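Local atomic coordinates of reticulocyte-binding protein 2a (Plasmodium vivax, PDB entry 4Z8N), a protein that probably binds a receptor on the red-cell surface through this erythrocyte-binding domain, as part of parasite invasion of reticulocytes. Residues T200-I214 / L277-L291. Sequence-based numbering, arbitrary orientation.
Sequences TISAINFLQEEMLDI and LKEKGKLLANLYNKL
L207 and L284 interlock at the middle of an antiparallel helix pair in the Rh5-type coiled-coil domain, where helix 199-237 packs on helix 246-297. The segment axes approach to 9.6 Å, with 152° between their N-to-C directions, and the knobs-into-holes claim rests on side chains from both helices. L207 enters a hole made by K280, L283, L284 and L287; with its CG anti to the backbone N (chi1 -170°), CD2 is carried down to the opposing backbone, 3.4 Å from L284 N. In return L284 is lodged among I204, L207, Q208 and M211. One turn along, I204 fits between L284, L287, Y288 and L291, and its branches divide the work: CG1 lies 3.6 Å from L287 CB, CG2 comes across from the other helix to Y288 CE1, and CD1 meets L291 CD2 at 3.7 Å. L287 is the reciprocal knob, its CD2 turned to A203 CB. Within helix 246-297 itself, L284, one turn before Y288, lays CD1 over one face of that ring near its rim, 3.9 Å above the plane.

Toward L277, the M211 side chain bends at chi3 (72°), which brings CE over the backbone of G281, 3.9 Å from its N. Beyond it, I214 CG2 packs on L277 CD2 at 3.6 Å. K280 is amphipathic here: its CB and CD cover L207 CD1, while its NZ, too far from E210 OE1 for a salt bridge, pairs with E85 and more weakly with E279. At the other end, T200 lays CG2 against L287 O, its hydroxyl bonding to E88. Helix 168-194 packs against I201, Q208 and M211, so the pair belongs to a larger bundle. Such reciprocal knobs and an apolar seam typify the antiparallel helical coiled coil.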
loop_
_atom_site.group_PDB
_atom_site.type_symbol
_atom_site.label_atom_id
_atom_site.label_comp_id
_atom_site.label_asym_id
_atom_site.label_seq_id
_atom_site.Cartn_x
_atom_site.Cartn_y
_atom_site.Cartn_z
ATOM N N THR A 200 -7.479 29.887 -5.920
ATOM C CA THR A 200 -6.860 29.603 -4.626
ATOM C C THR A 200 -7.811 28.789 -3.750
ATOM O O THR A 200 -7.406 27.813 -3.120
ATOM C CB THR A 200 -6.455 30.894 -3.889
ATOM O OG1 THR A 200 -5.464 31.588 -4.655
ATOM C CG2 THR A 200 -5.889 30.572 -2.508
ATOM N N ILE A 201 -9.076 29.193 -3.725
ATOM C CA ILE A 201 -10.101 28.450 -3.000
ATOM C C ILE A 201 -10.256 27.048 -3.582
ATOM O O ILE A 201 -10.325 26.062 -2.847
ATOM C CB ILE A 201 -11.462 29.182 -3.036
ATOM C CG1 ILE A 201 -11.403 30.446 -2.173
ATOM C CG2 ILE A 201 -12.588 28.266 -2.566
ATOM C CD1 ILE A 201 -12.695 31.246 -2.162
ATOM N N SER A 202 -10.297 26.968 -4.909
ATOM C CA SER A 202 -10.432 25.690 -5.595
ATOM C C SER A 202 -9.253 24.771 -5.291
ATOM O O SER A 202 -9.427 23.567 -5.112
ATOM C CB SER A 202 -10.562 25.906 -7.103
ATOM O OG SER A 202 -11.692 26.702 -7.407
ATOM N N ALA A 203 -8.055 25.345 -5.220
ATOM C CA ALA A 203 -6.845 24.571 -4.942
ATOM C C ALA A 203 -6.831 23.993 -3.522
ATOM O O ALA A 203 -6.402 22.862 -3.306
ATOM C CB ALA A 203 -5.606 25.435 -5.174
ATOM N N ILE A 204 -7.295 24.789 -2.562
ATOM C CA ILE A 204 -7.372 24.402 -1.154
ATOM C C ILE A 204 -8.291 23.197 -0.990
ATOM O O ILE A 204 -7.947 22.174 -0.385
ATOM C CB ILE A 204 -7.896 25.581 -0.308
ATOM C CG1 ILE A 204 -6.836 26.670 -0.207
ATOM C CG2 ILE A 204 -8.312 25.145 1.071
ATOM C CD1 ILE A 204 -7.291 27.879 0.567
ATOM N N ASN A 205 -9.487 23.383 -1.522
ATOM C CA ASN A 205 -10.482 22.365 -1.790
ATOM C C ASN A 205 -9.984 21.083 -2.448
ATOM O O ASN A 205 -10.317 20.008 -1.981
ATOM C CB ASN A 205 -11.511 23.067 -2.645
ATOM C CG ASN A 205 -12.604 23.693 -1.827
ATOM O OD1 ASN A 205 -13.607 23.032 -1.618
ATOM N ND2 ASN A 205 -12.269 24.786 -1.072
ATOM N N PHE A 206 -9.173 21.185 -3.501
ATOM C CA PHE A 206 -8.568 19.997 -4.117
ATOM C C PHE A 206 -7.491 19.322 -3.249
ATOM O O PHE A 206 -7.444 18.091 -3.124
ATOM C CB PHE A 206 -7.965 20.375 -5.464
ATOM C CG PHE A 206 -7.116 19.302 -6.077
ATOM C CD1 PHE A 206 -7.701 18.194 -6.664
ATOM C CD2 PHE A 206 -5.736 19.413 -6.085
ATOM C CE1 PHE A 206 -6.929 17.216 -7.239
ATOM C CE2 PHE A 206 -4.958 18.437 -6.658
ATOM C CZ PHE A 206 -5.554 17.336 -7.237
ATOM N N LEU A 207 -6.614 20.143 -2.678
ATOM C CA LEU A 207 -5.512 19.664 -1.845
ATOM C C LEU A 207 -5.994 19.010 -0.544
ATOM O O LEU A 207 -5.515 17.940 -0.181
ATOM C CB LEU A 207 -4.558 20.814 -1.529
ATOM C CG LEU A 207 -3.238 20.429 -0.869
ATOM C CD1 LEU A 207 -2.595 19.257 -1.587
ATOM C CD2 LEU A 207 -2.315 21.615 -0.877
ATOM N N GLN A 208 -7.045 19.562 0.057
ATOM C CA GLN A 208 -7.721 18.959 1.197
ATOM C C GLN A 208 -8.299 17.613 0.834
ATOM O O GLN A 208 -8.224 16.694 1.594
ATOM C CB GLN A 208 -8.841 19.832 1.768
ATOM C CG GLN A 208 -8.398 20.988 2.624
ATOM C CD GLN A 208 -9.499 21.965 2.980
ATOM O OE1 GLN A 208 -9.290 22.855 3.745
ATOM N NE2 GLN A 208 -10.648 21.799 2.415
ATOM N N GLU A 209 -8.898 17.511 -0.337
ATOM C CA GLU A 209 -9.510 16.233 -0.711
ATOM C C GLU A 209 -8.480 15.135 -0.975
ATOM O O GLU A 209 -8.674 13.989 -0.565
ATOM C CB GLU A 209 -10.404 16.390 -1.941
ATOM C CG GLU A 209 -11.288 15.168 -2.246
ATOM C CD GLU A 209 -12.462 15.514 -3.148
ATOM O OE1 GLU A 209 -12.666 16.721 -3.394
ATOM O OE2 GLU A 209 -13.174 14.594 -3.612
ATOM N N GLU A 210 -7.393 15.467 -1.664
ATOM C CA GLU A 210 -6.394 14.450 -1.966
ATOM C C GLU A 210 -5.592 14.097 -0.714
ATOM O O GLU A 210 -5.078 12.988 -0.601
ATOM C CB GLU A 210 -5.478 14.896 -3.120
ATOM C CG GLU A 210 -4.581 16.091 -2.853
ATOM C CD GLU A 210 -3.674 16.404 -4.041
ATOM O OE1 GLU A 210 -3.375 15.484 -4.834
ATOM O OE2 GLU A 210 -3.260 17.573 -4.189
ATOM N N MET A 211 -5.511 15.015 0.242
ATOM C CA MET A 211 -4.871 14.689 1.513
ATOM C C MET A 211 -5.730 13.710 2.306
ATOM O O MET A 211 -5.206 12.800 2.950
ATOM C CB MET A 211 -4.596 15.949 2.332
ATOM C CG MET A 211 -3.373 16.710 1.855
ATOM S SD MET A 211 -2.946 18.125 2.881
ATOM C CE MET A 211 -2.297 17.310 4.341
ATOM N N LEU A 212 -7.047 13.886 2.244
ATOM C CA LEU A 212 -7.972 12.949 2.870
ATOM C C LEU A 212 -7.918 11.591 2.166
ATOM O O LEU A 212 -8.009 10.547 2.814
ATOM C CB LEU A 212 -9.401 13.506 2.864
ATOM C CG LEU A 212 -9.684 14.660 3.836
ATOM C CD1 LEU A 212 -11.070 15.246 3.604
ATOM C CD2 LEU A 212 -9.540 14.208 5.281
ATOM N N ASP A 213 -7.753 11.610 0.845
ATOM C CA ASP A 213 -7.638 10.377 0.061
ATOM C C ASP A 213 -6.374 9.601 0.409
ATOM O O ASP A 213 -6.391 8.374 0.500
ATOM C CB ASP A 213 -7.650 10.683 -1.437
ATOM C CG ASP A 213 -9.016 11.091 -1.937
ATOM O OD1 ASP A 213 -10.023 10.669 -1.330
ATOM O OD2 ASP A 213 -9.081 11.834 -2.937
ATOM N N ILE A 214 -5.276 10.328 0.579
ATOM C CA ILE A 214 -4.015 9.734 1.003
ATOM C C ILE A 214 -4.169 9.090 2.381
ATOM O O ILE A 214 -3.670 7.990 2.621
ATOM C CB ILE A 214 -2.885 10.784 1.039
ATOM C CG1 ILE A 214 -2.537 11.243 -0.378
ATOM C CG2 ILE A 214 -1.650 10.226 1.713
ATOM C CD1 ILE A 214 -1.504 12.351 -0.424
ATOM N N LEU A 277 2.175 13.449 2.770
ATOM C CA LEU A 277 1.322 14.342 3.549
ATOM C C LEU A 277 2.055 15.615 3.963
ATOM O O LEU A 277 1.475 16.702 3.960
ATOM C CB LEU A 277 0.789 13.619 4.782
ATOM C CG LEU A 277 -0.240 12.530 4.487
ATOM C CD1 LEU A 277 -0.601 11.798 5.762
ATOM C CD2 LEU A 277 -1.478 13.140 3.844
ATOM N N LYS A 278 3.329 15.473 4.319
ATOM C CA LYS A 278 4.174 16.614 4.661
ATOM C C LYS A 278 4.300 17.578 3.487
ATOM O O LYS A 278 4.192 18.794 3.657
ATOM C CB LYS A 278 5.562 16.138 5.102
ATOM C CG LYS A 278 6.625 17.229 5.159
ATOM C CD LYS A 278 6.274 18.314 6.165
ATOM C CE LYS A 278 7.402 19.326 6.291
ATOM N NZ LYS A 278 6.917 20.634 6.808
ATOM N N GLU A 279 4.535 17.028 2.301
ATOM C CA GLU A 279 4.651 17.832 1.092
ATOM C C GLU A 279 3.359 18.595 0.813
ATOM O O GLU A 279 3.385 19.795 0.547
ATOM C CB GLU A 279 5.008 16.956 -0.111
ATOM C CG GLU A 279 5.059 17.717 -1.428
ATOM C CD GLU A 279 4.471 16.932 -2.586
ATOM O OE1 GLU A 279 4.760 15.722 -2.695
ATOM O OE2 GLU A 279 3.714 17.522 -3.386
ATOM N N LYS A 280 2.234 17.888 0.879
ATOM C CA LYS A 280 0.934 18.492 0.602
ATOM C C LYS A 280 0.553 19.481 1.697
ATOM O O LYS A 280 -0.024 20.531 1.422
ATOM C CB LYS A 280 -0.150 17.418 0.475
ATOM C CG LYS A 280 0.153 16.299 -0.512
ATOM C CD LYS A 280 0.241 16.788 -1.940
ATOM C CE LYS A 280 0.292 15.613 -2.906
ATOM N NZ LYS A 280 0.702 16.036 -4.267
ATOM N N GLY A 281 0.877 19.132 2.939
ATOM C CA GLY A 281 0.589 19.978 4.085
ATOM C C GLY A 281 1.266 21.332 4.000
ATOM O O GLY A 281 0.643 22.364 4.250
ATOM N N LYS A 282 2.546 21.331 3.640
ATOM C CA LYS A 282 3.287 22.575 3.461
ATOM C C LYS A 282 2.609 23.469 2.425
ATOM O O LYS A 282 2.474 24.676 2.627
ATOM C CB LYS A 282 4.732 22.291 3.043
ATOM C CG LYS A 282 5.452 23.507 2.482
ATOM C CD LYS A 282 6.933 23.240 2.261
ATOM C CE LYS A 282 7.616 24.448 1.631
ATOM N NZ LYS A 282 9.095 24.286 1.552
ATOM N N LEU A 283 2.180 22.866 1.320
ATOM C CA LEU A 283 1.503 23.602 0.259
ATOM C C LEU A 283 0.159 24.137 0.733
ATOM O O LEU A 283 -0.209 25.273 0.427
ATOM C CB LEU A 283 1.310 22.717 -0.973
ATOM C CG LEU A 283 0.545 23.340 -2.145
ATOM C CD1 LEU A 283 1.175 24.656 -2.582
ATOM C CD2 LEU A 283 0.484 22.367 -3.309
ATOM N N LEU A 284 -0.570 23.315 1.483
ATOM C CA LEU A 284 -1.882 23.701 1.992
ATOM C C LEU A 284 -1.791 24.907 2.916
ATOM O O LEU A 284 -2.621 25.812 2.845
ATOM C CB LEU A 284 -2.540 22.530 2.727
ATOM C CG LEU A 284 -3.935 22.821 3.290
ATOM C CD1 LEU A 284 -4.904 23.179 2.171
ATOM C CD2 LEU A 284 -4.456 21.647 4.100
ATOM N N ALA A 285 -0.783 24.914 3.785
ATOM C CA ALA A 285 -0.584 26.029 4.705
ATOM C C ALA A 285 -0.304 27.313 3.931
ATOM O O ALA A 285 -0.787 28.386 4.295
ATOM C CB ALA A 285 0.548 25.730 5.674
ATOM N N ASN A 286 0.474 27.194 2.859
ATOM C CA ASN A 286 0.753 28.331 1.990
ATOM C C ASN A 286 -0.503 28.802 1.264
ATOM O O ASN A 286 -0.708 30.002 1.084
ATOM C CB ASN A 286 1.842 27.977 0.975
ATOM C CG ASN A 286 3.217 27.900 1.600
ATOM O OD1 ASN A 286 3.529 28.639 2.535
ATOM N ND2 ASN A 286 4.052 27.006 1.086
ATOM N N LEU A 287 -1.333 27.849 0.848
ATOM C CA LEU A 287 -2.598 28.157 0.190
ATOM C C LEU A 287 -3.540 28.901 1.131
ATOM O O LEU A 287 -4.212 29.848 0.723
ATOM C CB LEU A 287 -3.262 26.876 -0.319
ATOM C CG LEU A 287 -2.771 26.357 -1.674
ATOM C CD1 LEU A 287 -3.287 24.954 -1.924
ATOM C CD2 LEU A 287 -3.215 27.286 -2.792
ATOM N N TYR A 288 -3.584 28.470 2.389
ATOM C CA TYR A 288 -4.378 29.155 3.407
ATOM C C TYR A 288 -3.929 30.606 3.575
ATOM O O TYR A 288 -4.758 31.513 3.641
ATOM C CB TYR A 288 -4.282 28.433 4.752
ATOM C CG TYR A 288 -5.132 27.185 4.879
ATOM C CD1 TYR A 288 -6.372 27.089 4.258
ATOM C CD2 TYR A 288 -4.694 26.107 5.635
ATOM C CE1 TYR A 288 -7.147 25.947 4.384
ATOM C CE2 TYR A 288 -5.461 24.964 5.767
ATOM C CZ TYR A 288 -6.684 24.887 5.141
ATOM O OH TYR A 288 -7.440 23.744 5.276
ATOM N N ASN A 289 -2.618 30.816 3.646
ATOM C CA ASN A 289 -2.065 32.159 3.808
ATOM C C ASN A 289 -2.324 33.051 2.599
ATOM O O ASN A 289 -2.525 34.257 2.739
ATOM C CB ASN A 289 -0.563 32.087 4.086
ATOM C CG ASN A 289 -0.255 31.871 5.554
ATOM O OD1 ASN A 289 -0.344 32.798 6.361
ATOM N ND2 ASN A 289 0.109 30.648 5.909
ATOM N N LYS A 290 -2.311 32.453 1.414
ATOM C CA LYS A 290 -2.609 33.185 0.190
ATOM C C LYS A 290 -4.055 33.672 0.215
ATOM O O LYS A 290 -4.345 34.808 -0.160
ATOM C CB LYS A 290 -2.355 32.303 -1.037
ATOM C CG LYS A 290 -2.792 32.910 -2.362
ATOM C CD LYS A 290 -1.861 34.022 -2.812
ATOM C CE LYS A 290 -2.239 34.511 -4.200
ATOM N NZ LYS A 290 -1.319 35.571 -4.688
ATOM N N LEU A 291 -4.956 32.808 0.677
ATOM C CA LEU A 291 -6.377 33.136 0.742
ATOM C C LEU A 291 -6.651 34.254 1.744
ATOM O O LEU A 291 -7.569 35.054 1.554
ATOM C CB LEU A 291 -7.198 31.893 1.105
ATOM C CG LEU A 291 -8.718 32.082 1.116
ATOM C CD1 LEU A 291 -9.187 32.701 -0.195
ATOM C CD2 LEU A 291 -9.432 30.767 1.372
#